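Local coordinates for protein mevalonate 3-kinase (Thermoplasma acidophilum, PDB 4RKS) that phosphorylates the 3-hydroxyl of (R)-mevalonate with ATP, giving mevalonate 3-phosphate in the alternative mevalonate pathway of extreme acidophiles, at residues Pro31-Val36 / Ile292-Ser297; Val196-Asp201 / Val299-Glu304; Val35-Gly40 / Glu256-Leu261. All blocks are in the same frame, centred on the assembly; numbering follows the deposited sequence.

Contact 1 (Pro31-Val36 / Ile292-Ser297). With MEV ((R)-mevalonate), chain C.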
loop_
_atom_site.group_PDB
_atom_site.type_symbol
_atom_site.label_atom_id
_atom_site.label_comp_id
_atom_site.label_asym_id
_atom_site.label_seq_id
_atom_site.Cartn_x
_atom_site.Cartn_y
_atom_site.Cartn_z
ATOM N N PRO A 31 -1.286 5.986 -1.694
ATOM C CA PRO A 31 -1.540 4.811 -0.857
ATOM C C PRO A 31 -1.839 3.568 -1.681
ATOM O O PRO A 31 -1.990 3.607 -2.907
ATOM C CB PRO A 31 -2.755 5.233 -0.016
ATOM C CG PRO A 31 -3.490 6.191 -0.917
ATOM C CD PRO A 31 -2.400 6.956 -1.640
ATOM N N THR A 32 -1.882 2.427 -1.007
ATOM C CA THR A 32 -1.964 1.174 -1.727
ATOM C C THR A 32 -3.040 0.246 -1.161
ATOM O O THR A 32 -3.499 0.413 -0.021
ATOM C CB THR A 32 -0.595 0.438 -1.719
ATOM O OG1 THR A 32 -0.278 0.033 -0.390
ATOM C CG2 THR A 32 0.506 1.358 -2.218
ATOM N N ILE A 33 -3.450 -0.703 -1.998
ATOM C CA ILE A 33 -4.381 -1.775 -1.643
ATOM C C ILE A 33 -3.752 -3.110 -2.021
ATOM O O ILE A 33 -3.296 -3.286 -3.159
ATOM C CB ILE A 33 -5.735 -1.621 -2.381
ATOM C CG1 ILE A 33 -6.466 -0.365 -1.911
ATOM C CG2 ILE A 33 -6.614 -2.869 -2.181
ATOM C CD1 ILE A 33 -7.568 0.111 -2.861
ATOM N N GLY A 34 -3.710 -4.047 -1.081
ATOM C CA GLY A 34 -3.229 -5.387 -1.383
ATOM C C GLY A 34 -4.133 -6.154 -2.351
ATOM O O GLY A 34 -5.352 -6.057 -2.283
ATOM N N VAL A 35 -3.526 -6.919 -3.253
ATOM C CA VAL A 35 -4.255 -7.775 -4.198
ATOM C C VAL A 35 -3.984 -9.262 -3.910
ATOM O O VAL A 35 -4.893 -10.104 -3.951
ATOM C CB VAL A 35 -3.884 -7.417 -5.667
ATOM C CG1 VAL A 35 -4.284 -8.526 -6.630
ATOM C CG2 VAL A 35 -4.534 -6.089 -6.068
ATOM N N VAL A 36 -2.727 -9.583 -3.633
ATOM C CA VAL A 36 -2.382 -10.830 -2.935
ATOM C C VAL A 36 -1.859 -10.363 -1.592
ATOM O O VAL A 36 -0.862 -9.631 -1.522
ATOM C CB VAL A 36 -1.340 -11.689 -3.695
ATOM C CG1 VAL A 36 -0.912 -12.924 -2.860
ATOM C CG2 VAL A 36 -1.916 -12.144 -5.041
ATOM N N ILE A 292 -12.347 -6.567 -2.256
ATOM C CA ILE A 292 -11.128 -6.831 -1.486
ATOM C C ILE A 292 -11.290 -6.265 -0.068
ATOM O O ILE A 292 -11.861 -5.192 0.103
ATOM C CB ILE A 292 -9.885 -6.186 -2.154
ATOM C CG1 ILE A 292 -9.599 -6.821 -3.516
ATOM C CG2 ILE A 292 -8.635 -6.268 -1.242
ATOM C CD1 ILE A 292 -8.622 -6.021 -4.353
ATOM N N VAL A 293 -10.800 -6.986 0.942
ATOM C CA VAL A 293 -10.659 -6.438 2.291
ATOM C C VAL A 293 -9.210 -6.640 2.726
ATOM O O VAL A 293 -8.720 -7.762 2.682
ATOM C CB VAL A 293 -11.606 -7.130 3.310
ATOM C CG1 VAL A 293 -11.407 -6.561 4.710
ATOM C CG2 VAL A 293 -13.073 -7.026 2.857
ATOM N N THR A 294 -8.520 -5.575 3.131
ATOM C CA THR A 294 -7.129 -5.730 3.573
ATOM C C THR A 294 -7.086 -5.817 5.103
ATOM O O THR A 294 -7.614 -6.757 5.668
ATOM C CB THR A 294 -6.218 -4.580 3.044
ATOM O OG1 THR A 294 -6.690 -3.307 3.516
ATOM C CG2 THR A 294 -6.224 -4.568 1.519
ATOM N N GLY A 295 -6.480 -4.847 5.780
ATOM C CA GLY A 295 -6.370 -4.921 7.232
ATOM C C GLY A 295 -7.323 -3.999 7.979
ATOM O O GLY A 295 -7.625 -4.217 9.142
ATOM N N GLY A 296 -7.796 -2.960 7.304
ATOM C CA GLY A 296 -8.667 -1.986 7.931
ATOM C C GLY A 296 -10.135 -2.302 7.726
ATOM O O GLY A 296 -10.495 -3.302 7.108
ATOM N N SER A 297 -10.994 -1.447 8.255
ATOM C CA SER A 297 -12.431 -1.683 8.180
ATOM C C SER A 297 -13.016 -1.146 6.881
ATOM O O SER A 297 -14.020 -0.437 6.885
ATOM C CB SER A 297 -13.129 -1.044 9.383
ATOM O OG SER A 297 -12.568 -1.535 10.587
HETATM C C8 MEV C . 0.287 -5.075 4.396
HETATM O O8 MEV C . 1.470 -4.854 5.141
HETATM C C2 MEV C . -0.736 -5.697 5.321
HETATM C C3 MEV C . -2.181 -5.717 4.850
HETATM O O7 MEV C . -2.616 -4.467 4.380
HETATM C C4 MEV C . -2.380 -6.743 3.747
HETATM C C5 MEV C . -2.023 -6.226 2.365
HETATM O O3 MEV C . -2.429 -5.098 1.954
HETATM O O4 MEV C . -1.289 -6.924 1.626
HETATM C C6 MEV C . -3.021 -6.096 6.049
#

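Contact 2 (Val196-Asp201 / Val299-Glu304)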
loop_
_atom_site.group_PDB
_atom_site.type_symbol
_atom_site.label_atom_id
_atom_site.label_comp_id
_atom_site.label_asym_id
_atom_site.label_seq_id
_atom_site.Cartn_x
_atom_site.Cartn_y
_atom_site.Cartn_z
ATOM N N VAL A 196 -14.881 1.376 -5.849
ATOM C CA VAL A 196 -15.657 2.093 -4.843
ATOM C C VAL A 196 -15.290 1.581 -3.448
ATOM O O VAL A 196 -15.499 0.413 -3.122
ATOM C CB VAL A 196 -17.180 1.963 -5.071
ATOM C CG1 VAL A 196 -17.943 2.806 -4.033
ATOM C CG2 VAL A 196 -17.531 2.404 -6.474
ATOM N N ALA A 197 -14.740 2.464 -2.625
ATOM C CA ALA A 197 -14.346 2.078 -1.274
ATOM C C ALA A 197 -15.460 2.379 -0.266
ATOM O O ALA A 197 -15.959 3.505 -0.179
ATOM C CB ALA A 197 -13.051 2.790 -0.871
ATOM N N PHE A 198 -15.844 1.359 0.490
ATOM C CA PHE A 198 -16.816 1.525 1.552
ATOM C C PHE A 198 -16.109 1.479 2.890
ATOM O O PHE A 198 -15.642 0.416 3.316
ATOM C CB PHE A 198 -17.891 0.442 1.470
ATOM C CG PHE A 198 -18.720 0.508 0.210
ATOM C CD1 PHE A 198 -18.277 -0.084 -0.959
ATOM C CD2 PHE A 198 -19.940 1.169 0.201
ATOM C CE1 PHE A 198 -19.036 -0.028 -2.112
ATOM C CE2 PHE A 198 -20.701 1.236 -0.952
ATOM C CZ PHE A 198 -20.251 0.634 -2.109
ATOM N N ALA A 199 -16.045 2.636 3.553
ATOM C CA ALA A 199 -15.336 2.774 4.825
ATOM C C ALA A 199 -16.271 2.641 6.037
ATOM O O ALA A 199 -17.180 3.445 6.210
ATOM C CB ALA A 199 -14.608 4.112 4.862
ATOM N N PHE A 200 -16.047 1.630 6.872
ATOM C CA PHE A 200 -16.877 1.403 8.060
ATOM C C PHE A 200 -16.160 1.916 9.313
ATOM O O PHE A 200 -14.940 2.035 9.321
ATOM C CB PHE A 200 -17.216 -0.083 8.204
ATOM C CG PHE A 200 -18.024 -0.639 7.066
ATOM C CD1 PHE A 200 -17.416 -0.994 5.876
ATOM C CD2 PHE A 200 -19.395 -0.819 7.195
ATOM C CE1 PHE A 200 -18.157 -1.503 4.828
ATOM C CE2 PHE A 200 -20.141 -1.329 6.153
ATOM C CZ PHE A 200 -19.522 -1.676 4.968
ATOM N N ASP A 201 -16.900 2.210 10.378
ATOM C CA ASP A 201 -16.283 2.891 11.519
ATOM C C ASP A 201 -15.748 1.969 12.619
ATOM O O ASP A 201 -15.265 2.456 13.642
ATOM C CB ASP A 201 -17.269 3.894 12.133
ATOM C CG ASP A 201 -18.594 3.262 12.522
ATOM O OD1 ASP A 201 -19.616 3.984 12.499
ATOM O OD2 ASP A 201 -18.623 2.056 12.854
ATOM N N VAL A 299 -14.182 -2.005 2.708
ATOM C CA VAL A 299 -14.476 -2.947 1.639
ATOM C C VAL A 299 -14.279 -2.247 0.308
ATOM O O VAL A 299 -14.982 -1.275 -0.011
ATOM C CB VAL A 299 -15.908 -3.505 1.730
ATOM C CG1 VAL A 299 -16.200 -4.407 0.531
ATOM C CG2 VAL A 299 -16.101 -4.248 3.032
ATOM N N TYR A 300 -13.321 -2.750 -0.462
ATOM C CA TYR A 300 -12.931 -2.156 -1.742
ATOM C C TYR A 300 -13.578 -2.909 -2.891
ATOM O O TYR A 300 -13.328 -4.093 -3.064
ATOM C CB TYR A 300 -11.411 -2.184 -1.912
ATOM C CG TYR A 300 -10.640 -1.439 -0.858
ATOM C CD1 TYR A 300 -10.545 -0.048 -0.896
ATOM C CD2 TYR A 300 -9.968 -2.122 0.154
ATOM C CE1 TYR A 300 -9.814 0.637 0.050
ATOM C CE2 TYR A 300 -9.240 -1.442 1.105
ATOM C CZ TYR A 300 -9.167 -0.065 1.045
ATOM O OH TYR A 300 -8.452 0.617 1.985
ATOM N N VAL A 301 -14.418 -2.234 -3.668
ATOM C CA VAL A 301 -15.156 -2.923 -4.722
ATOM C C VAL A 301 -14.743 -2.466 -6.117
ATOM O O VAL A 301 -15.002 -1.321 -6.524
ATOM C CB VAL A 301 -16.677 -2.732 -4.546
ATOM C CG1 VAL A 301 -17.427 -3.602 -5.521
ATOM C CG2 VAL A 301 -17.072 -3.087 -3.133
ATOM N N ALA A 302 -14.082 -3.373 -6.833
ATOM C CA ALA A 302 -13.748 -3.165 -8.230
ATOM C C ALA A 302 -14.999 -3.243 -9.086
ATOM O O ALA A 302 -15.850 -4.102 -8.865
ATOM C CB ALA A 302 -12.731 -4.192 -8.698
ATOM N N VAL A 303 -15.088 -2.370 -10.083
ATOM C CA VAL A 303 -16.252 -2.319 -10.947
ATOM C C VAL A 303 -15.869 -1.712 -12.299
ATOM O O VAL A 303 -14.928 -0.908 -12.391
ATOM C CB VAL A 303 -17.401 -1.499 -10.279
ATOM C CG1 VAL A 303 -16.993 -0.044 -10.103
ATOM C CG2 VAL A 303 -18.719 -1.595 -11.060
ATOM N N GLU A 304 -16.589 -2.090 -13.351
ATOM C CA GLU A 304 -16.391 -1.454 -14.649
ATOM C C GLU A 304 -16.851 -0.002 -14.586
ATOM O O GLU A 304 -17.832 0.329 -13.904
ATOM C CB GLU A 304 -17.122 -2.209 -15.748
ATOM C CG GLU A 304 -16.521 -3.558 -16.053
ATOM C CD GLU A 304 -17.495 -4.467 -16.790
ATOM O OE1 GLU A 304 -18.604 -4.694 -16.264
ATOM O OE2 GLU A 304 -17.152 -4.956 -17.887
#

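Contact 3 (Val35-Gly40 / Glu256-Leu261). With MEV ((R)-mevalonate), chain C.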
loop_
_atom_site.group_PDB
_atom_site.type_symbol
_atom_site.label_atom_id
_atom_site.label_comp_id
_atom_site.label_asym_id
_atom_site.label_seq_id
_atom_site.Cartn_x
_atom_site.Cartn_y
_atom_site.Cartn_z
ATOM N N VAL A 35 -3.526 -6.919 -3.253
ATOM C CA VAL A 35 -4.255 -7.775 -4.198
ATOM C C VAL A 35 -3.984 -9.262 -3.910
ATOM O O VAL A 35 -4.893 -10.104 -3.951
ATOM C CB VAL A 35 -3.884 -7.417 -5.667
ATOM C CG1 VAL A 35 -4.284 -8.526 -6.630
ATOM C CG2 VAL A 35 -4.534 -6.089 -6.068
ATOM N N VAL A 36 -2.727 -9.583 -3.633
ATOM C CA VAL A 36 -2.382 -10.830 -2.935
ATOM C C VAL A 36 -1.859 -10.363 -1.592
ATOM O O VAL A 36 -0.862 -9.631 -1.522
ATOM C CB VAL A 36 -1.340 -11.689 -3.695
ATOM C CG1 VAL A 36 -0.912 -12.924 -2.860
ATOM C CG2 VAL A 36 -1.916 -12.144 -5.041
ATOM N N LEU A 37 -2.563 -10.748 -0.535
ATOM C CA LEU A 37 -2.483 -10.050 0.734
ATOM C C LEU A 37 -1.329 -10.533 1.584
ATOM O O LEU A 37 -1.161 -11.737 1.771
ATOM C CB LEU A 37 -3.807 -10.210 1.494
ATOM C CG LEU A 37 -5.005 -9.613 0.755
ATOM C CD1 LEU A 37 -6.320 -9.939 1.469
ATOM C CD2 LEU A 37 -4.806 -8.118 0.620
ATOM N N LEU A 38 -0.554 -9.591 2.125
ATOM C CA LEU A 38 0.602 -9.949 2.941
ATOM C C LEU A 38 0.263 -10.211 4.410
ATOM O O LEU A 38 -0.414 -9.420 5.059
ATOM C CB LEU A 38 1.662 -8.850 2.868
ATOM C CG LEU A 38 2.891 -9.132 3.731
ATOM C CD1 LEU A 38 3.660 -10.310 3.149
ATOM C CD2 LEU A 38 3.763 -7.887 3.803
ATOM N N GLY A 39 0.756 -11.331 4.925
ATOM C CA GLY A 39 0.716 -11.593 6.344
ATOM C C GLY A 39 2.014 -12.233 6.768
ATOM O O GLY A 39 2.338 -13.345 6.328
ATOM N N GLY A 40 2.763 -11.539 7.622
ATOM C CA GLY A 40 4.004 -12.080 8.145
ATOM C C GLY A 40 5.216 -11.280 7.720
ATOM O O GLY A 40 5.423 -11.008 6.535
ATOM N N GLU A 256 -9.655 -16.381 1.519
ATOM C CA GLU A 256 -8.689 -17.293 2.147
ATOM C C GLU A 256 -7.925 -16.624 3.298
ATOM O O GLU A 256 -7.785 -17.180 4.387
ATOM C CB GLU A 256 -7.700 -17.800 1.103
ATOM C CG GLU A 256 -6.522 -18.574 1.679
ATOM C CD GLU A 256 -5.537 -19.004 0.608
ATOM O OE1 GLU A 256 -5.918 -19.025 -0.582
ATOM O OE2 GLU A 256 -4.384 -19.319 0.953
ATOM N N TYR A 257 -7.422 -15.423 3.034
ATOM C CA TYR A 257 -6.655 -14.659 4.009
ATOM C C TYR A 257 -7.456 -14.393 5.272
ATOM O O TYR A 257 -6.972 -14.601 6.387
ATOM C CB TYR A 257 -6.213 -13.352 3.358
ATOM C CG TYR A 257 -5.340 -12.411 4.148
ATOM C CD1 TYR A 257 -3.980 -12.669 4.337
ATOM C CD2 TYR A 257 -5.852 -11.218 4.621
ATOM C CE1 TYR A 257 -3.174 -11.776 5.006
ATOM C CE2 TYR A 257 -5.055 -10.317 5.292
ATOM C CZ TYR A 257 -3.722 -10.597 5.483
ATOM O OH TYR A 257 -2.953 -9.677 6.147
ATOM N N HIS A 258 -8.698 -13.955 5.119
ATOM C CA HIS A 258 -9.457 -13.602 6.311
ATOM C C HIS A 258 -10.070 -14.816 7.009
ATOM O O HIS A 258 -10.422 -14.743 8.187
ATOM C CB HIS A 258 -10.494 -12.547 5.956
ATOM C CG HIS A 258 -9.879 -11.203 5.720
ATOM N ND1 HIS A 258 -9.327 -10.460 6.738
ATOM C CD2 HIS A 258 -9.674 -10.495 4.584
ATOM C CE1 HIS A 258 -8.834 -9.338 6.246
ATOM N NE2 HIS A 258 -9.033 -9.332 4.941
ATOM N N SER A 259 -10.141 -15.945 6.312
ATOM C CA SER A 259 -10.478 -17.205 6.984
ATOM C C SER A 259 -9.314 -17.662 7.877
ATOM O O SER A 259 -9.524 -18.172 8.979
ATOM C CB SER A 259 -10.834 -18.285 5.962
ATOM O OG SER A 259 -11.150 -19.506 6.603
ATOM N N ILE A 260 -8.083 -17.461 7.416
ATOM C CA ILE A 260 -6.921 -17.816 8.235
ATOM C C ILE A 260 -6.814 -16.913 9.474
ATOM O O ILE A 260 -6.620 -17.403 10.582
ATOM C CB ILE A 260 -5.613 -17.758 7.424
ATOM C CG1 ILE A 260 -5.648 -18.817 6.325
ATOM C CG2 ILE A 260 -4.405 -17.970 8.330
ATOM C CD1 ILE A 260 -4.476 -18.780 5.392
ATOM N N LEU A 261 -6.983 -15.608 9.292
ATOM C CA LEU A 261 -6.941 -14.670 10.413
ATOM C C LEU A 261 -8.002 -14.966 11.485
ATOM O O LEU A 261 -7.692 -14.963 12.675
ATOM C CB LEU A 261 -7.087 -13.228 9.910
ATOM C CG LEU A 261 -5.838 -12.679 9.209
ATOM C CD1 LEU A 261 -6.052 -11.268 8.664
ATOM C CD2 LEU A 261 -4.638 -12.707 10.134
HETATM C C8 MEV C . 0.287 -5.075 4.396
HETATM O O8 MEV C . 1.470 -4.854 5.141
HETATM C C2 MEV C . -0.736 -5.697 5.321
HETATM C C3 MEV C . -2.181 -5.717 4.850
HETATM O O7 MEV C . -2.616 -4.467 4.380
HETATM C C4 MEV C . -2.380 -6.743 3.747
HETATM C C5 MEV C . -2.023 -6.226 2.365
HETATM O O3 MEV C . -2.429 -5.098 1.954
HETATM O O4 MEV C . -1.289 -6.924 1.626
HETATM C C6 MEV C . -3.021 -6.096 6.049
#

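Contact 1 (Pro31-Val36 / Ile292-Ser297)
I33 and I292 meet through their CG2 methyls, 4.1 Å apart, the two side chains approaching obliquely. In I292, CG2 stands anti to the backbone N (CG1 at chi1 -65°), which directs that methyl against the chain at G34. Here the packing is tight, with I292 CG2 only 3.5 Å from G34 O. This carbonyl oxygen is buried among methyl groups and has no hydrogen-bond partner in the model. The contact is loose toward V35, whose CG2 stays 4.4 Å from I292 CD1. Helix 243-262 adds A250 and T254 to the packing round I292. T294 extends the apolar surface toward the ligand: its CG2 sits 3.7 Å from G34 N and also touches I33 CG2, at about a right angle to that side chain. On the other side mevalonate lies beside G34 and T294. G34, having no side chain, lets its CA come to 3.4 Å of carboxylate O3 of mevalonate, and T294 CB is 3.8 Å from mevalonate O7. G34, T294 and G295 line part of the mevalonate pocket, where the N- and C-terminal family regions of this GHMP kinase meet.

Contact 2 (Val196-Asp201 / Val299-Glu304)
F198 and V299 form a hydrogen-bonded antiparallel pair, joined by F198 N to V299 O at 2.8 Å and V299 N to F198 O at 2.9 Å, both nearly straight. V196 and V301 make the second such pair, with more bent bonds. A197 and Y300 form the non-hydrogen-bonded pair between them. The segment axes run 4.7 Å apart at 163°, as in a regular antiparallel ladder.

The side chain of F198 rises from the face of the sheet it shares with V196, V299 and V301. Its CB lies 4.4 Å from V299 CB and also close to V299 O, and CG stays near the same oxygen. Because CG is anti to the carbonyl carbon (chi1 -64°), the ring turns along strand 299-304, and CD1 comes 3.6 Å from V299 O, which lies at the ring edge in its plane. Farther out, CE1 touches V301 CG2 at 3.8 Å, the two side chains meeting at a slant. Outside the two strands, the side chain packs on L276, I314 and S320. F200 brings its CE1 to V299 CG2, while V196 CG2 reaches V303 CG1 more loosely. On the other face, A197 CB rests 3.8 Å from Y300 CD1.

Helix 271-283 covers F198, F200 and V301 through M273, L276 and L280, and helix 308-312 packs on V196, V301 and V303. Strand 193-199 continues the sheet to strand 321-327 through A197 and K323, whereas strand 298-304 pairs on its other edge with strand 289-292 through Y300 and I292.

Contact 3 (Val35-Gly40 / Glu256-Leu261)
L37 lies across the face of the Y257 ring, the two side chains meeting at about a right angle. CB of L37 stands 3.6 Å from the ring centroid and only 6° off its normal, a well-centred CH-pi contact, while L37 CD1 presses on Y257 CD2 at 3.4 Å. The tyrosine reaches so far from helix 243-262 because its CG is anti to the backbone N (chi1 -177°), which carries the ring out to the loop. Its OH then gives a weak hydrogen bond to L38 O, 2.8 Å away, and G39 N lies near the ring plane at its edge. L37, L38 and Y257 line part of the mevalonate pocket, with the loop after strand 24-34 facing a helix of the C-terminal region. L38 N points into the pocket and donates an almost straight bond (175°) to carboxylate O4 of mevalonate, at 2.8 Å; R163 also binds the substrate. The other methyl of L37, CD2, touches the ligand at C5, and Y257 OH lies 3.6 Å from mevalonate methyl C6. Y257 CD2 in turn sits over the face of the H258 imidazole, whose NE2 is hydrogen-bonded to V293 O. The backbone of L37 is fixed by D253 at its N and R223 at its O.

Contacts 1 and 3 share V35 and V36, just after strand 24-34, and both touch mevalonate; their centres are about 10 Å apart. L37 of contact 3 also packs on T294 of contact 1. Contact 2 lies farther from the substrate, in the sheet formed by strands 193-199 and 298-304, its centre about 10 Å from that of contact 1 and 18 Å from that of contact 3, which it does not touch. It meets contact 1 at I292 with Y300 and S297 with F200, and I33 of strand 24-34 packs on Y300. Along the chain the order is 31-40, 196-201, 256-261, then 292-304. Contacts 1 and 3 thus line the pocket, and contact 2 supplies the strand pair adjoining contact 1.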